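Local coordinates for protein shikimate dehydrogenase (NADP(+)) (Peptoclostridium difficile, PDB 5DZS) that probably catalyses the reversible NADPH-linked reduction of 3-dehydroshikimate to shikimate, a step on the route to chorismate and the aromatic amino acids, at residues 50-60 with 85-95. Numbering follows the deposited sequence.
Sequences IKLLGIQGVNV and VNTILLRENML
Val58 and Ile88 form a hydrogen-bonded antiparallel pair between strands 57-60 and 87-91, with Ile88 N to Val58 O at 2.8 Å, and Leu90 N continues the pairing with a straight bond to Gln56 O (179°). Asn86 O is gripped from opposite faces of its carbonyl plane, by Val60 N at 2.9 Å and by Asn59 ND2 at 3.1 Å, and lies in the Asn59 amide plane; the short amide of Asn59 suits a carbonyl just before strand 87-91. Tyr33 OH hydrogen-bonds Asn59 OD1 and Ser243 OG its ND2, fixing the amide flip. Beta-branched Val58, Val60 and Ile88 suit extended strands: with Ile88 CG1 anti to the carbonyl carbon (chi1 -66°) and the chain extended beyond, CD1 reaches Val60 CG2 at 3.7 Å. Leu90 CD2 packs 3.7 Å from Gly54 CA, whose positive phi (65°), easy without a side chain, closes helix 46-53 in a Schellman motif. Extended Lys51 runs its methylenes across Asn93, in the type I' turn, and over Leu95, while NZ salt-bridges Asp47. Asn86, predicted to bind shikimate, hydrogen-bonds Thr100 OG1 through ND2; with Thr87 it faces Tyr98 in a classic beta bulge. In the substrate-binding domain's mixed sheet, strand 57-60 lies between strands 2-8 and 87-91, with Trp247 of helix 233-248 against Asn59, Thr87 and Leu89.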
ATOM      1  N   ILE B  50      10.000   6.006 -18.827  0.50 16.12           N
ATOM      2  CA  ILE B  50       9.986   5.895 -17.353  0.50 15.84           C
ATOM      3  C   ILE B  50      11.016   4.874 -16.906  0.50 16.30           C
ATOM      4  O   ILE B  50      11.827   5.097 -16.006  0.50 16.43           O
ATOM      5  CB  ILE B  50       8.592   5.460 -16.844  0.50 15.89           C
ATOM      6  CG1 ILE B  50       7.659   6.655 -16.836  0.50 16.42           C
ATOM      7  CG2 ILE B  50       8.699   4.795 -15.478  0.50 16.11           C
ATOM      8  CD1 ILE B  50       6.194   6.279 -16.574  0.50 15.71           C
ATOM      9  N   LYS B  51      10.971   3.704 -17.519  1.00 16.79           N
ATOM     10  CA  LYS B  51      11.900   2.641 -17.177  1.00 17.86           C
ATOM     11  C   LYS B  51      13.335   3.041 -17.448  1.00 17.65           C
ATOM     12  O   LYS B  51      14.220   2.815 -16.609  1.00 19.63           O
ATOM     13  CB  LYS B  51      11.548   1.341 -17.943  1.00 19.32           C
ATOM     14  CG  LYS B  51      10.226   0.757 -17.525  1.00 21.24           C
ATOM     15  CD  LYS B  51       9.788  -0.332 -18.510  1.00 24.93           C
ATOM     16  CE  LYS B  51       8.395  -0.820 -18.219  1.00 27.46           C
ATOM     17  NZ  LYS B  51       7.945  -1.702 -19.358  1.00 32.44           N
ATOM     18  N   LEU B  52      13.597   3.635 -18.610  1.00 17.26           N
ATOM     19  CA  LEU B  52      14.956   3.973 -18.989  1.00 17.48           C
ATOM     20  C   LEU B  52      15.601   4.961 -18.012  1.00 17.60           C
ATOM     21  O   LEU B  52      16.731   4.771 -17.591  1.00 18.14           O
ATOM     22  CB  LEU B  52      14.990   4.566 -20.410  1.00 18.90           C
ATOM     23  CG  LEU B  52      16.398   4.842 -20.929  1.00 19.29           C
ATOM     24  CD1 LEU B  52      17.153   3.575 -21.262  1.00 20.76           C
ATOM     25  CD2 LEU B  52      16.338   5.775 -22.145  1.00 20.18           C
ATOM     26  N   LEU B  53      14.848   5.993 -17.674  1.00 17.00           N
ATOM     27  CA  LEU B  53      15.353   7.092 -16.854  1.00 16.72           C
ATOM     28  C   LEU B  53      15.089   6.899 -15.367  1.00 16.81           C
ATOM     29  O   LEU B  53      15.483   7.748 -14.561  1.00 17.29           O
ATOM     30  CB  LEU B  53      14.847   8.444 -17.369  1.00 17.69           C
ATOM     31  CG  LEU B  53      15.211   8.813 -18.811  1.00 18.54           C
ATOM     32  CD1 LEU B  53      14.721  10.211 -19.174  1.00 21.54           C
ATOM     33  CD2 LEU B  53      16.698   8.729 -19.006  1.00 20.22           C
ATOM     34  N   GLY B  54      14.472   5.779 -14.975  1.00 16.18           N
ATOM     35  CA  GLY B  54      14.269   5.528 -13.549  1.00 15.94           C
ATOM     36  C   GLY B  54      13.365   6.502 -12.855  1.00 17.35           C
ATOM     37  O   GLY B  54      13.659   6.913 -11.728  1.00 19.10           O
ATOM     38  N   ILE B  55      12.315   6.936 -13.535  1.00 15.81           N
ATOM     39  CA  ILE B  55      11.320   7.818 -12.945  1.00 15.20           C
ATOM     40  C   ILE B  55      10.502   6.961 -11.983  1.00 15.70           C
ATOM     41  O   ILE B  55       9.801   6.059 -12.401  1.00 16.42           O
ATOM     42  CB  ILE B  55      10.444   8.491 -14.008  1.00 15.21           C
ATOM     43  CG1 ILE B  55      11.300   9.142 -15.114  1.00 16.04           C
ATOM     44  CG2 ILE B  55       9.478   9.469 -13.359  1.00 15.71           C
ATOM     45  CD1 ILE B  55      12.260  10.208 -14.624  1.00 15.66           C
ATOM     46  N   GLN B  56      10.604   7.225 -10.680  1.00 15.27           N
ATOM     47  CA  GLN B  56      10.014   6.322  -9.692  1.00 16.09           C
ATOM     48  C   GLN B  56       8.509   6.235  -9.750  1.00 15.58           C
ATOM     49  O   GLN B  56       7.920   5.169  -9.485  1.00 16.21           O
ATOM     50  CB  GLN B  56      10.472   6.711  -8.276  1.00 17.79           C
ATOM     51  CG  GLN B  56      10.027   5.736  -7.216  1.00 20.52           C
ATOM     52  CD  GLN B  56      10.616   6.010  -5.868  1.00 25.59           C
ATOM     53  OE1 GLN B  56      11.778   6.421  -5.735  1.00 30.83           O
ATOM     54  NE2 GLN B  56       9.820   5.748  -4.836  1.00 27.46           N
ATOM     55  N   GLY B  57       7.868   7.349 -10.005  1.00 15.68           N
ATOM     56  CA  GLY B  57       6.413   7.344 -10.070  1.00 17.29           C
ATOM     57  C   GLY B  57       5.847   8.467 -10.881  1.00 16.31           C
ATOM     58  O   GLY B  57       6.451   9.554 -10.927  1.00 16.52           O
ATOM     59  N   VAL B  58       4.671   8.255 -11.461  1.00 15.93           N
ATOM     60  CA  VAL B  58       3.979   9.336 -12.128  1.00 15.84           C
ATOM     61  C   VAL B  58       2.513   9.274 -11.797  1.00 15.36           C
ATOM     62  O   VAL B  58       1.965   8.183 -11.525  1.00 17.97           O
ATOM     63  CB  VAL B  58       4.135   9.384 -13.666  1.00 16.89           C
ATOM     64  CG1 VAL B  58       5.604   9.534 -14.041  1.00 17.05           C
ATOM     65  CG2 VAL B  58       3.539   8.176 -14.332  1.00 17.08           C
ATOM     66  N   ASN B  59       1.876  10.424 -11.773  1.00 14.50           N
ATOM     67  CA  ASN B  59       0.439  10.481 -11.826  1.00 14.98           C
ATOM     68  C   ASN B  59       0.017  10.579 -13.278  1.00 15.71           C
ATOM     69  O   ASN B  59       0.783  11.023 -14.135  1.00 15.99           O
ATOM     70  CB  ASN B  59      -0.079  11.679 -11.052  1.00 15.82           C
ATOM     71  CG  ASN B  59       0.100  11.524  -9.568  1.00 16.53           C
ATOM     72  OD1 ASN B  59       0.774  12.331  -8.928  1.00 17.64           O
ATOM     73  ND2 ASN B  59      -0.491  10.490  -9.005  1.00 17.12           N
ATOM     74  N   VAL B  60      -1.238  10.184 -13.539  1.00 16.02           N
ATOM     75  CA  VAL B  60      -1.794  10.230 -14.895  1.00 16.88           C
ATOM     76  C   VAL B  60      -3.113  10.962 -14.782  1.00 17.29           C
ATOM     77  O   VAL B  60      -3.965  10.659 -13.894  1.00 19.06           O
ATOM     78  CB  VAL B  60      -2.006   8.812 -15.474  1.00 18.01           C
ATOM     79  CG1 VAL B  60      -2.493   8.864 -16.915  1.00 19.50           C
ATOM     80  CG2 VAL B  60      -0.733   8.013 -15.413  1.00 18.63           C
ATOM     81  N   VAL B  85      -6.395   4.212 -14.248  1.00 19.49           N
ATOM     82  CA  VAL B  85      -5.221   4.373 -13.417  1.00 18.38           C
ATOM     83  C   VAL B  85      -4.811   5.831 -13.340  1.00 18.44           C
ATOM     84  O   VAL B  85      -4.747   6.496 -14.373  1.00 18.91           O
ATOM     85  CB  VAL B  85      -4.068   3.523 -13.984  1.00 18.92           C
ATOM     86  CG1 VAL B  85      -2.689   3.951 -13.468  1.00 19.26           C
ATOM     87  CG2 VAL B  85      -4.340   2.066 -13.668  1.00 19.71           C
ATOM     88  N   ASN B  86      -4.535   6.349 -12.136  1.00 16.62           N
ATOM     89  CA  ASN B  86      -3.991   7.705 -11.994  1.00 16.74           C
ATOM     90  C   ASN B  86      -2.654   7.768 -11.282  1.00 16.77           C
ATOM     91  O   ASN B  86      -2.126   8.865 -11.117  1.00 16.68           O
ATOM     92  CB  ASN B  86      -4.986   8.633 -11.320  1.00 19.17           C
ATOM     93  CG  ASN B  86      -5.118   8.385  -9.848  1.00 22.05           C
ATOM     94  OD1 ASN B  86      -4.601   7.418  -9.290  1.00 20.80           O
ATOM     95  ND2 ASN B  86      -5.816   9.294  -9.189  1.00 29.01           N
ATOM     96  N   THR B  87      -2.097   6.618 -10.900  1.00 15.65           N
ATOM     97  CA  THR B  87      -0.834   6.570 -10.146  1.00 15.75           C
ATOM     98  C   THR B  87      -0.058   5.358 -10.640  1.00 16.60           C
ATOM     99  O   THR B  87      -0.594   4.248 -10.631  1.00 16.84           O
ATOM    100  CB  THR B  87      -1.106   6.483  -8.632  1.00 17.89           C
ATOM    101  OG1 THR B  87      -1.854   7.639  -8.204  1.00 19.08           O
ATOM    102  CG2 THR B  87       0.179   6.393  -7.824  1.00 19.09           C
ATOM    103  N   ILE B  88       1.178   5.571 -11.063  1.00 15.38           N
ATOM    104  CA  ILE B  88       2.046   4.496 -11.542  1.00 15.51           C
ATOM    105  C   ILE B  88       3.323   4.466 -10.689  1.00 16.59           C
ATOM    106  O   ILE B  88       3.892   5.544 -10.387  1.00 15.58           O
ATOM    107  CB  ILE B  88       2.424   4.698 -13.023  1.00 16.81           C
ATOM    108  CG1 ILE B  88       1.170   4.566 -13.908  1.00 19.25           C
ATOM    109  CG2 ILE B  88       3.512   3.724 -13.496  1.00 18.35           C
ATOM    110  CD1 ILE B  88       1.352   4.960 -15.360  1.00 19.52           C
ATOM    111  N   LEU B  89       3.778   3.275 -10.345  1.00 15.79           N
ATOM    112  CA  LEU B  89       5.007   3.053  -9.576  1.00 15.04           C
ATOM    113  C   LEU B  89       5.928   2.157 -10.402  1.00 15.58           C
ATOM    114  O   LEU B  89       5.500   1.117 -10.916  1.00 16.36           O
ATOM    115  CB  LEU B  89       4.685   2.352  -8.266  1.00 15.87           C
ATOM    116  CG  LEU B  89       5.871   1.845  -7.435  1.00 17.00           C
ATOM    117  CD1 LEU B  89       6.863   2.911  -7.002  1.00 18.27           C
ATOM    118  CD2 LEU B  89       5.329   1.115  -6.216  1.00 20.05           C
ATOM    119  N   LEU B  90       7.196   2.542 -10.512  1.00 15.41           N
ATOM    120  CA  LEU B  90       8.259   1.742 -11.136  1.00 16.24           C
ATOM    121  C   LEU B  90       9.047   1.008 -10.057  1.00 16.77           C
ATOM    122  O   LEU B  90       9.601   1.626  -9.154  1.00 18.08           O
ATOM    123  CB  LEU B  90       9.233   2.655 -11.905  1.00 16.36           C
ATOM    124  CG  LEU B  90      10.501   1.998 -12.455  1.00 17.11           C
ATOM    125  CD1 LEU B  90      10.179   1.067 -13.612  1.00 18.22           C
ATOM    126  CD2 LEU B  90      11.488   3.104 -12.893  1.00 17.53           C
ATOM    127  N   ARG B  91       9.093  -0.315 -10.162  1.00 18.36           N
ATOM    128  CA  ARG B  91       9.916  -1.151  -9.293  1.00 19.72           C
ATOM    129  C   ARG B  91      10.475  -2.293 -10.079  1.00 21.40           C
ATOM    130  O   ARG B  91       9.745  -3.015 -10.747  1.00 20.83           O
ATOM    131  CB  ARG B  91       9.111  -1.692  -8.093  1.00 22.26           C
ATOM    132  CG  ARG B  91       8.751  -0.707  -7.018  1.00 23.73           C
ATOM    133  CD  ARG B  91       9.948  -0.140  -6.273  1.00 27.51           C
ATOM    134  NE  ARG B  91       9.481   0.833  -5.288  1.00 36.92           N
ATOM    135  CZ  ARG B  91      10.258   1.742  -4.703  1.00 42.30           C
ATOM    136  NH1 ARG B  91      11.565   1.798  -4.976  1.00 45.20           N
ATOM    137  NH2 ARG B  91       9.725   2.602  -3.842  1.00 44.20           N
ATOM    138  N   GLU B  92      11.802  -2.447 -10.006  1.00 23.21           N
ATOM    139  CA  GLU B  92      12.477  -3.549 -10.684  1.00 26.01           C
ATOM    140  C   GLU B  92      12.071  -3.661 -12.162  1.00 23.19           C
ATOM    141  O   GLU B  92      11.772  -4.735 -12.679  1.00 25.55           O
ATOM    142  CB  GLU B  92      12.274  -4.859  -9.911  1.00 29.61           C
ATOM    143  CG  GLU B  92      13.032  -4.929  -8.580  1.00 32.68           C
ATOM    144  CD  GLU B  92      12.418  -4.150  -7.420  1.00 42.31           C
ATOM    145  OE1 GLU B  92      11.230  -4.385  -7.082  1.00 45.40           O
ATOM    146  OE2 GLU B  92      13.159  -3.362  -6.770  1.00 46.72           O
ATOM    147  N   ASN B  93      12.044  -2.510 -12.822  1.00 22.39           N
ATOM    148  CA  ASN B  93      11.766  -2.374 -14.242  1.00 22.18           C
ATOM    149  C   ASN B  93      10.359  -2.758 -14.683  1.00 22.81           C
ATOM    150  O   ASN B  93      10.109  -2.975 -15.881  1.00 24.29           O
ATOM    151  CB  ASN B  93      12.817  -3.153 -15.072  1.00 24.91           C
ATOM    152  CG  ASN B  93      13.084  -2.519 -16.415  1.00 26.90           C
ATOM    153  OD1 ASN B  93      13.248  -1.305 -16.520  1.00 27.43           O
ATOM    154  ND2 ASN B  93      13.166  -3.346 -17.447  1.00 32.37           N
ATOM    155  N   MET B  94       9.445  -2.807 -13.706  0.50 21.13           N
ATOM    156  CA  MET B  94       8.047  -3.125 -13.935  0.50 20.84           C
ATOM    157  C   MET B  94       7.203  -1.932 -13.515  0.50 18.79           C
ATOM    158  O   MET B  94       7.598  -1.161 -12.640  0.50 17.60           O
ATOM    159  CB  MET B  94       7.631  -4.352 -13.117  0.50 22.92           C
ATOM    160  CG  MET B  94       8.373  -5.615 -13.488  0.50 25.63           C
ATOM    161  SD  MET B  94       7.962  -6.188 -15.142  0.50 30.01           S
ATOM    162  CE  MET B  94       6.497  -7.129 -14.789  0.50 31.69           C
ATOM    163  N   LEU B  95       6.053  -1.774 -14.158  1.00 18.83           N
ATOM    164  CA  LEU B  95       5.119  -0.702 -13.831  1.00 17.42           C
ATOM    165  C   LEU B  95       3.841  -1.240 -13.197  1.00 17.75           C
ATOM    166  O   LEU B  95       3.195  -2.135 -13.744  1.00 18.40           O
ATOM    167  CB  LEU B  95       4.761   0.133 -15.069  1.00 19.06           C
ATOM    168  CG  LEU B  95       5.959   0.823 -15.728  1.00 19.53           C
ATOM    169  CD1 LEU B  95       5.487   1.577 -16.973  1.00 23.75           C
ATOM    170  CD2 LEU B  95       6.687   1.739 -14.790  1.00 21.15           C
TER
HETATM  171  O   HOH W   1      14.063   0.667 -14.799  0.50 22.54           O
HETATM  172  O   HOH W   2      15.582  -0.114 -17.587  1.00 33.77           O